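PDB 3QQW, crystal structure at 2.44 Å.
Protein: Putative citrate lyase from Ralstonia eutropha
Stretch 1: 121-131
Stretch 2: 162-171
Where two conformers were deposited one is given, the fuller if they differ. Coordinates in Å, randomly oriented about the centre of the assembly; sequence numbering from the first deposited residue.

Stretch 1 121-131: TNSGQVAEVIR
Stretch 2 162-171: FQIAELPNIE

Stretch 1 is two loop residues followed by a helix from S123 onward, with phi/psi near -60/-45 and i to i+4 bonds such as A127 N to S123 O at 3.0 Å. N122, extended at -167/167, caps it: chi1 in p (57°) with chi2 of 70° brings OD1 back to accept from Q125 N at 3.0 Å and 151°. Q125 (m, t, chi3 -20°) returns its own side chain, OE1 accepting from T121 N at 2.7 Å and 167°, so the N122 side chain holds the backbone of Q125, while the Q125 side chain holds that of T121, the residue before the cap.

Stretch 2 begins in a helix; I164 to L167 form a type I turn, with L167 N to I164 O at 2.9 Å. A type II turn, L167 to I170, follows, with P168 at -72/153 and N169 at 65/16, before the strand at I170. Both stretches advance in the same sense: CA separations are 5.2 Å for S123 and I164, 6.6 Å for A127 and L167, and 7.5 Å for I130 and P168, a gap that widens along the helix.

S123, V126 and I130 point toward stretch 2; A127 points sideways but still touches it. S123, chi1 t (165°), makes the sole cross-stretch hydrogen bond, a weak one from OG to Q163 OE1 at 3.4 Å; Q163 is t, t with chi3 61°. The remainder is chiefly apolar packing. I164 (m, t) has a sideways CA-to-CB bond, yet its extended chain carries CD1 to 3.9 Å from V126 CG2. V126 in t also places CG1 3.7 Å from L167 CD1. L167 (m, t) lays its branched end against the helix, CD1 3.7 Å from A127 N and CD2 3.8 Å from A127 CB. I130 (m, t) sends CD1 to 3.9 Å from L167 CB and 3.8 Å from I170 CG1, while its CG2 lies 3.4 Å from P168 O and 4.1 Å from P168 CG. The contact buries 418 Å² in total.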

ATOM      1  N   THR C 121      18.519   5.820   6.163  1.00 45.23           N
ATOM      2  CA  THR C 121      17.685   4.847   6.869  1.00 46.27           C
ATOM      3  C   THR C 121      16.469   5.510   7.507  1.00 51.04           C
ATOM      4  O   THR C 121      15.629   4.824   8.072  1.00 52.05           O
ATOM      5  CB  THR C 121      18.500   4.080   7.897  1.00 57.41           C
ATOM      6  OG1 THR C 121      19.082   5.010   8.814  1.00 60.00           O
ATOM      7  CG2 THR C 121      19.569   3.211   7.255  1.00 57.76           C
ATOM      8  N   ASN C 122      16.358   6.829   7.397  1.00 46.46           N
ATOM      9  CA  ASN C 122      15.211   7.555   7.910  1.00 46.20           C
ATOM     10  C   ASN C 122      15.167   8.990   7.384  1.00 47.41           C
ATOM     11  O   ASN C 122      16.134   9.502   6.847  1.00 44.40           O
ATOM     12  CB  ASN C 122      15.140   7.540   9.459  1.00 46.18           C
ATOM     13  CG  ASN C 122      16.345   8.092  10.162  1.00 63.34           C
ATOM     14  OD1 ASN C 122      16.606   9.294  10.132  1.00 55.95           O
ATOM     15  ND2 ASN C 122      17.067   7.223  10.859  1.00 54.95           N
ATOM     16  N   SER C 123      14.025   9.624   7.593  1.00 46.08           N
ATOM     17  CA  SER C 123      13.684  10.981   7.218  1.00 46.52           C
ATOM     18  C   SER C 123      14.703  12.005   7.829  1.00 51.96           C
ATOM     19  O   SER C 123      15.135  12.946   7.138  1.00 49.78           O
ATOM     20  CB  SER C 123      12.245  11.240   7.671  1.00 48.91           C
ATOM     21  OG  SER C 123      11.866  12.599   7.676  1.00 68.27           O
ATOM     22  N   GLY C 124      15.089  11.775   9.091  1.00 49.43           N
ATOM     23  CA  GLY C 124      16.030  12.618   9.829  1.00 48.77           C
ATOM     24  C   GLY C 124      17.401  12.724   9.199  1.00 51.09           C
ATOM     25  O   GLY C 124      17.952  13.823   9.111  1.00 52.53           O
ATOM     26  N   GLN C 125      17.956  11.587   8.748  1.00 46.43           N
ATOM     27  CA  GLN C 125      19.242  11.521   8.064  1.00 46.42           C
ATOM     28  C   GLN C 125      19.198  12.364   6.795  1.00 51.10           C
ATOM     29  O   GLN C 125      20.097  13.170   6.590  1.00 54.03           O
ATOM     30  CB  GLN C 125      19.602  10.064   7.702  1.00 47.62           C
ATOM     31  CG  GLN C 125      20.126   9.237   8.853  1.00 50.74           C
ATOM     32  CD  GLN C 125      20.690   7.919   8.391  1.00 65.52           C
ATOM     33  OE1 GLN C 125      20.388   7.438   7.301  1.00 61.52           O
ATOM     34  NE2 GLN C 125      21.539   7.298   9.208  1.00 58.99           N
ATOM     35  N   VAL C 126      18.116  12.223   5.976  1.00 44.11           N
ATOM     36  CA  VAL C 126      17.926  12.941   4.711  1.00 41.81           C
ATOM     37  C   VAL C 126      17.885  14.447   4.975  1.00 46.98           C
ATOM     38  O   VAL C 126      18.633  15.214   4.349  1.00 46.84           O
ATOM     39  CB  VAL C 126      16.678  12.456   3.941  1.00 43.12           C
ATOM     40  CG1 VAL C 126      16.597  13.128   2.585  1.00 42.58           C
ATOM     41  CG2 VAL C 126      16.695  10.942   3.762  1.00 41.63           C
ATOM     42  N   ALA C 127      17.046  14.849   5.932  1.00 42.53           N
ATOM     43  CA  ALA C 127      16.876  16.239   6.352  1.00 41.09           C
ATOM     44  C   ALA C 127      18.215  16.843   6.777  1.00 45.73           C
ATOM     45  O   ALA C 127      18.512  17.960   6.375  1.00 44.59           O
ATOM     46  CB  ALA C 127      15.861  16.314   7.492  1.00 41.83           C
ATOM     47  N   GLU C 128      19.045  16.080   7.517  1.00 45.78           N
ATOM     48  CA  GLU C 128      20.367  16.503   8.012  1.00 47.88           C
ATOM     49  C   GLU C 128      21.334  16.766   6.861  1.00 48.04           C
ATOM     50  O   GLU C 128      22.043  17.774   6.872  1.00 49.49           O
ATOM     51  CB  GLU C 128      20.944  15.427   8.956  1.00 50.97           C
ATOM     52  CG  GLU C 128      22.290  15.739   9.616  1.00 68.60           C
ATOM     53  CD  GLU C 128      23.032  14.550  10.206  1.00 97.01           C
ATOM     54  OE1 GLU C 128      22.737  13.393   9.820  1.00 93.73           O
ATOM     55  OE2 GLU C 128      23.938  14.782  11.038  1.00 93.10           O
ATOM     56  N   VAL C 129      21.333  15.872   5.861  1.00 41.57           N
ATOM     57  CA  VAL C 129      22.200  15.934   4.694  1.00 38.34           C
ATOM     58  C   VAL C 129      21.788  17.138   3.838  1.00 40.00           C
ATOM     59  O   VAL C 129      22.659  17.881   3.394  1.00 38.76           O
ATOM     60  CB  VAL C 129      22.178  14.584   3.901  1.00 39.92           C
ATOM     61  CG1 VAL C 129      23.002  14.680   2.632  1.00 37.74           C
ATOM     62  CG2 VAL C 129      22.673  13.422   4.761  1.00 39.63           C
ATOM     63  N   ILE C 130      20.468  17.342   3.642  1.00 37.36           N
ATOM     64  CA  ILE C 130      19.934  18.447   2.830  1.00 38.62           C
ATOM     65  C   ILE C 130      20.297  19.809   3.459  1.00 43.69           C
ATOM     66  O   ILE C 130      20.738  20.733   2.747  1.00 44.14           O
ATOM     67  CB  ILE C 130      18.408  18.292   2.611  1.00 41.82           C
ATOM     68  CG1 ILE C 130      18.134  17.185   1.610  1.00 40.20           C
ATOM     69  CG2 ILE C 130      17.752  19.616   2.178  1.00 43.55           C
ATOM     70  CD1 ILE C 130      16.711  16.726   1.684  1.00 50.16           C
ATOM     71  N   ARG C 131      20.133  19.900   4.791  1.00 39.81           N
ATOM     72  CA  ARG C 131      20.454  21.075   5.588  0.50 41.67           C
ATOM     73  C   ARG C 131      21.960  21.390   5.452  1.00 47.30           C
ATOM     74  O   ARG C 131      22.340  22.550   5.318  1.00 50.51           O
ATOM     75  CB  ARG C 131      20.049  20.789   7.047  0.50 41.76           C
ATOM     76  CG  ARG C 131      20.185  21.927   8.045  0.50 50.80           C
ATOM     77  CD  ARG C 131      19.413  21.594   9.321  0.50 51.47           C
ATOM     78  NE  ARG C 131      20.030  20.527  10.128  0.50 41.87           N
ATOM     79  CZ  ARG C 131      19.480  19.340  10.383  0.50 43.94           C
ATOM     80  NH1 ARG C 131      18.279  19.038   9.908  0.50 29.49           N
ATOM     81  NH2 ARG C 131      20.125  18.451  11.117  0.50 27.19           N
ATOM     82  N   PHE C 162       7.021   9.288   2.419  1.00 43.08           N
ATOM     83  CA  PHE C 162       6.146  10.451   2.308  1.00 43.21           C
ATOM     84  C   PHE C 162       6.692  11.656   3.088  1.00 48.09           C
ATOM     85  O   PHE C 162       6.497  12.811   2.675  1.00 48.85           O
ATOM     86  CB  PHE C 162       4.714  10.115   2.735  1.00 45.31           C
ATOM     87  CG  PHE C 162       3.950   9.464   1.606  1.00 45.90           C
ATOM     88  CD1 PHE C 162       3.220  10.232   0.703  1.00 47.72           C
ATOM     89  CD2 PHE C 162       3.991   8.082   1.419  1.00 45.66           C
ATOM     90  CE1 PHE C 162       2.530   9.623  -0.359  1.00 47.54           C
ATOM     91  CE2 PHE C 162       3.314   7.480   0.346  1.00 46.83           C
ATOM     92  CZ  PHE C 162       2.590   8.251  -0.531  1.00 44.97           C
ATOM     93  N   GLN C 163       7.424  11.385   4.159  1.00 44.20           N
ATOM     94  CA  GLN C 163       8.062  12.422   4.964  1.00 45.68           C
ATOM     95  C   GLN C 163       9.306  12.945   4.215  1.00 49.34           C
ATOM     96  O   GLN C 163       9.503  14.151   4.105  1.00 47.96           O
ATOM     97  CB  GLN C 163       8.410  11.848   6.329  1.00 47.76           C
ATOM     98  CG  GLN C 163       8.566  12.863   7.393  1.00 74.49           C
ATOM     99  CD  GLN C 163       8.377  12.183   8.712  1.00104.70           C
ATOM    100  OE1 GLN C 163       9.125  11.264   9.082  1.00100.15           O
ATOM    101  NE2 GLN C 163       7.334  12.577   9.426  1.00104.31           N
ATOM    102  N   ILE C 164      10.090  12.027   3.626  1.00 46.00           N
ATOM    103  CA  ILE C 164      11.271  12.368   2.824  1.00 44.93           C
ATOM    104  C   ILE C 164      10.832  13.239   1.630  1.00 47.19           C
ATOM    105  O   ILE C 164      11.418  14.286   1.408  1.00 47.80           O
ATOM    106  CB  ILE C 164      12.024  11.074   2.381  1.00 46.47           C
ATOM    107  CG1 ILE C 164      12.755  10.424   3.577  1.00 46.72           C
ATOM    108  CG2 ILE C 164      12.976  11.342   1.215  1.00 45.12           C
ATOM    109  CD1 ILE C 164      13.319   9.026   3.357  1.00 45.90           C
ATOM    110  N   ALA C 165       9.765  12.849   0.923  1.00 42.58           N
ATOM    111  CA  ALA C 165       9.258  13.574  -0.247  1.00 41.85           C
ATOM    112  C   ALA C 165       8.820  15.025   0.068  1.00 49.20           C
ATOM    113  O   ALA C 165       8.748  15.854  -0.837  1.00 51.20           O
ATOM    114  CB  ALA C 165       8.104  12.814  -0.867  1.00 42.20           C
ATOM    115  N   GLU C 166       8.577  15.343   1.332  1.00 45.77           N
ATOM    116  CA  GLU C 166       8.183  16.676   1.737  1.00 47.42           C
ATOM    117  C   GLU C 166       9.372  17.577   2.046  1.00 48.38           C
ATOM    118  O   GLU C 166       9.174  18.783   2.217  1.00 48.36           O
ATOM    119  CB  GLU C 166       7.256  16.587   2.967  1.00 50.73           C
ATOM    120  CG  GLU C 166       5.848  16.199   2.562  1.00 58.38           C
ATOM    121  CD  GLU C 166       4.766  17.049   3.174  1.00 81.52           C
ATOM    122  OE1 GLU C 166       5.082  18.165   3.649  1.00 65.60           O
ATOM    123  OE2 GLU C 166       3.584  16.655   3.058  1.00 96.56           O
ATOM    124  N   LEU C 167      10.595  16.998   2.106  1.00 42.04           N
ATOM    125  CA  LEU C 167      11.799  17.736   2.425  1.00 42.24           C
ATOM    126  C   LEU C 167      12.181  18.693   1.293  1.00 50.01           C
ATOM    127  O   LEU C 167      11.851  18.418   0.137  1.00 48.77           O
ATOM    128  CB  LEU C 167      12.955  16.792   2.770  1.00 40.53           C
ATOM    129  CG  LEU C 167      12.765  16.004   4.073  1.00 44.02           C
ATOM    130  CD1 LEU C 167      13.828  14.940   4.208  1.00 41.62           C
ATOM    131  CD2 LEU C 167      12.777  16.926   5.285  1.00 46.30           C
ATOM    132  N   PRO C 168      12.820  19.846   1.616  1.00 49.85           N
ATOM    133  CA  PRO C 168      13.140  20.830   0.565  1.00 48.75           C
ATOM    134  C   PRO C 168      14.248  20.415  -0.388  1.00 46.83           C
ATOM    135  O   PRO C 168      15.173  19.688  -0.021  1.00 46.39           O
ATOM    136  CB  PRO C 168      13.583  22.074   1.368  1.00 52.30           C
ATOM    137  CG  PRO C 168      14.107  21.530   2.667  1.00 57.71           C
ATOM    138  CD  PRO C 168      13.211  20.349   2.959  1.00 53.01           C
ATOM    139  N   ASN C 169      14.177  20.955  -1.612  1.00 40.58           N
ATOM    140  CA  ASN C 169      15.161  20.807  -2.685  1.00 39.61           C
ATOM    141  C   ASN C 169      15.320  19.396  -3.232  1.00 42.13           C
ATOM    142  O   ASN C 169      16.262  19.158  -3.965  1.00 44.44           O
ATOM    143  CB  ASN C 169      16.534  21.371  -2.278  1.00 44.08           C
ATOM    144  CG  ASN C 169      16.444  22.769  -1.717  1.00 63.89           C
ATOM    145  OD1 ASN C 169      15.631  23.596  -2.150  1.00 54.36           O
ATOM    146  ND2 ASN C 169      17.231  23.042  -0.691  1.00 62.47           N
ATOM    147  N   ILE C 170      14.388  18.486  -2.965  1.00 37.46           N
ATOM    148  CA  ILE C 170      14.431  17.151  -3.568  1.00 35.25           C
ATOM    149  C   ILE C 170      13.737  17.261  -4.911  1.00 37.66           C
ATOM    150  O   ILE C 170      12.633  17.816  -5.012  1.00 37.46           O
ATOM    151  CB  ILE C 170      13.822  16.038  -2.661  1.00 37.31           C
ATOM    152  CG1 ILE C 170      14.602  15.939  -1.325  1.00 37.69           C
ATOM    153  CG2 ILE C 170      13.761  14.649  -3.381  1.00 32.71           C
ATOM    154  CD1 ILE C 170      13.959  14.994  -0.317  1.00 40.11           C
ATOM    155  N   GLU C 171      14.398  16.776  -5.952  1.00 34.07           N
ATOM    156  CA  GLU C 171      13.785  16.779  -7.283  1.00 34.63           C
ATOM    157  C   GLU C 171      13.654  15.348  -7.798  1.00 37.70           C
ATOM    158  O   GLU C 171      12.853  15.112  -8.702  1.00 40.71           O
ATOM    159  CB  GLU C 171      14.530  17.687  -8.276  1.00 36.19           C
ATOM    160  CG  GLU C 171      15.935  17.217  -8.597  1.00 47.93           C
ATOM    161  CD  GLU C 171      16.634  17.946  -9.726  1.00 47.49           C
ATOM    162  OE1 GLU C 171      16.152  19.018 -10.158  1.00 46.76           O
ATOM    163  OE2 GLU C 171      17.702  17.451 -10.147  1.00 39.42           O
TER